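Side-chain contact in pullulanase C protein (Klebsiella pneumoniae subsp. pneumoniae NTUH-K2044, PDB 5HJ1), which belongs to the type II secretion system, which probably exports pullulanase, and binds a fatty acid through its PDZ domain in this crystal: residues 67-70 against 71-74. Residues are numbered along the deposited sequence; the frame is centred on the assembly and turned at random.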
ATOM      1  N   GLN A  67       0.591  14.050  -0.246  1.00 37.97           N
ATOM      2  CA  GLN A  67       0.282  13.997   1.186  1.00 39.59           C
ATOM      3  C   GLN A  67      -1.195  14.201   1.604  1.00 42.17           C
ATOM      4  O   GLN A  67      -1.724  13.346   2.309  1.00 39.81           O
ATOM      5  CB  GLN A  67       1.170  14.978   1.949  1.00 44.69           C
ATOM      6  CG  GLN A  67       1.100  14.793   3.449  1.00 49.18           C
ATOM      7  CD  GLN A  67       2.064  15.701   4.183  1.00 56.53           C
ATOM      8  OE1 GLN A  67       3.000  16.246   3.585  1.00 62.16           O
ATOM      9  NE2 GLN A  67       1.852  15.863   5.494  1.00 61.87           N
ATOM     10  N   GLU A  68      -1.863  15.291   1.195  1.00 45.15           N
ATOM     11  CA  GLU A  68      -3.274  15.480   1.619  1.00 48.49           C
ATOM     12  C   GLU A  68      -4.192  14.415   1.029  1.00 44.98           C
ATOM     13  O   GLU A  68      -5.097  13.937   1.722  1.00 46.55           O
ATOM     14  CB  GLU A  68      -3.857  16.901   1.386  1.00 56.71           C
ATOM     15  CG  GLU A  68      -4.411  17.275  -0.001  1.00 62.09           C
ATOM     16  CD  GLU A  68      -3.365  17.604  -1.058  1.00 66.25           C
ATOM     17  OE1 GLU A  68      -2.200  17.876  -0.695  1.00 74.58           O
ATOM     18  OE2 GLU A  68      -3.724  17.646  -2.265  1.00 66.78           O
ATOM     19  N   GLN A  69      -3.954  14.034  -0.230  1.00 41.95           N
ATOM     20  CA  GLN A  69      -4.760  12.951  -0.842  1.00 42.32           C
ATOM     21  C   GLN A  69      -4.567  11.626  -0.121  1.00 38.99           C
ATOM     22  O   GLN A  69      -5.535  10.917   0.207  1.00 37.01           O
ATOM     23  CB  GLN A  69      -4.454  12.827  -2.332  1.00 44.26           C
ATOM     24  CG  GLN A  69      -5.141  13.912  -3.137  1.00 49.39           C
ATOM     25  CD  GLN A  69      -6.673  13.840  -3.008  1.00 54.97           C
ATOM     26  OE1 GLN A  69      -7.257  12.780  -3.130  1.00 58.75           O
ATOM     27  NE2 GLN A  69      -7.321  14.991  -2.839  1.00 56.14           N
ATOM     28  N   ALA A  70      -3.335  11.271   0.166  1.00 35.07           N
ATOM     29  CA  ALA A  70      -3.105  10.040   0.874  1.00 34.32           C
ATOM     30  C   ALA A  70      -3.814  10.039   2.202  1.00 35.30           C
ATOM     31  O   ALA A  70      -4.339   8.997   2.618  1.00 34.90           O
ATOM     32  CB  ALA A  70      -1.613   9.786   1.056  1.00 31.92           C
ATOM     33  N   GLN A  71      -3.832  11.186   2.893  1.00 38.75           N
ATOM     34  CA  GLN A  71      -4.537  11.277   4.160  1.00 43.46           C
ATOM     35  C   GLN A  71      -5.989  10.934   3.963  1.00 40.78           C
ATOM     36  O   GLN A  71      -6.552  10.194   4.744  1.00 40.19           O
ATOM     37  CB  GLN A  71      -4.435  12.686   4.779  1.00 50.78           C
ATOM     38  CG  GLN A  71      -3.023  13.105   5.146  1.00 56.15           C
ATOM     39  CD  GLN A  71      -2.442  12.327   6.315  1.00 59.81           C
ATOM     40  OE1 GLN A  71      -1.555  11.492   6.123  1.00 63.86           O
ATOM     41  NE2 GLN A  71      -2.954  12.572   7.525  1.00 59.86           N
ATOM     42  N   GLN A  72      -6.576  11.490   2.921  1.00 39.22           N
ATOM     43  CA  GLN A  72      -7.993  11.237   2.614  1.00 41.51           C
ATOM     44  C   GLN A  72      -8.207   9.746   2.319  1.00 41.82           C
ATOM     45  O   GLN A  72      -9.087   9.108   2.893  1.00 37.85           O
ATOM     46  CB  GLN A  72      -8.429  12.160   1.478  1.00 46.81           C
ATOM     47  CG  GLN A  72      -9.905  12.130   1.103  1.00 52.34           C
ATOM     48  CD  GLN A  72     -10.339  13.356   0.284  1.00 61.27           C
ATOM     49  OE1 GLN A  72     -11.466  13.406  -0.228  1.00 63.80           O
ATOM     50  NE2 GLN A  72      -9.454  14.363   0.174  1.00 65.63           N
ATOM     51  N   ALA A  73      -7.341   9.169   1.502  1.00 37.22           N
ATOM     52  CA  ALA A  73      -7.461   7.740   1.184  1.00 34.26           C
ATOM     53  C   ALA A  73      -7.412   6.848   2.433  1.00 33.86           C
ATOM     54  O   ALA A  73      -8.193   5.909   2.589  1.00 34.79           O
ATOM     55  CB  ALA A  73      -6.368   7.350   0.223  1.00 31.53           C
ATOM     56  N   LEU A  74      -6.523   7.166   3.353  1.00 35.02           N
ATOM     57  CA  LEU A  74      -6.390   6.373   4.572  1.00 39.86           C
ATOM     58  C   LEU A  74      -7.583   6.478   5.528  1.00 44.20           C
ATOM     59  O   LEU A  74      -7.983   5.479   6.139  1.00 46.08           O
ATOM     60  CB  LEU A  74      -5.116   6.822   5.304  1.00 41.55           C
ATOM     61  CG  LEU A  74      -3.838   6.449   4.587  1.00 41.99           C
ATOM     62  CD1 LEU A  74      -2.656   7.240   5.133  1.00 44.34           C
ATOM     63  CD2 LEU A  74      -3.587   4.948   4.703  1.00 44.32           C
TER
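Ala73 N bonds to Gln69 O at 2.8 Å, the shortest of four successive i to i+4 hydrogen bonds in the first turns of helix 67-77; its N-H...O angle of 168° also makes it the straightest. Gln71 N, Gln72 N and Leu74 N are satisfied in the same way by Gln67 O, Glu68 O and Ala70 O, each of these donors tilted a little over 20° from the carbonyl plane. All four carbonyls of residues 67-70 thus have a main-chain donor one turn on. Side-chain carbons also lie against these oxygens. Gln71 CG lies 3.1 Å from Gln67 O, because chi1 of -63° sets CG beside its own backbone N and back over the preceding turn; the chain then bends at chi2. Leu74 repeats this with carbon alone, CG sitting 3.3 Å from Ala70 O and CD1 only slightly farther, so that the branch lies against the carbonyl oxygen already bonded to Leu74 N. Gln69 and Gln72 run side by side, pointing the same way, with their amide planes 42° apart. Gln72 is extended beyond CG, Gln69 bent, and the NE2 atoms of Gln69 and Gln72 approach to 3.7 Å, two donors that offer each other no hydrogen bond. The carbonyl oxygen of Gln71 accepts a hydrogen bond from Arg8 NH2, tying helix 67-77 to helix 5-9. Leu74 packs on that helix through Leu5, Arg8 and Leu9, its side chain about 6 Å from the bound vaccenic acid but not among the residues lining the pocket, while Gln69 and Ala73 touch Ile62 of strand 62-63. The buried Ala70, Ala73 and Leu74 and the more exposed Glu68 and glutamines give an amphipathic alpha-helix of the PDZ domain.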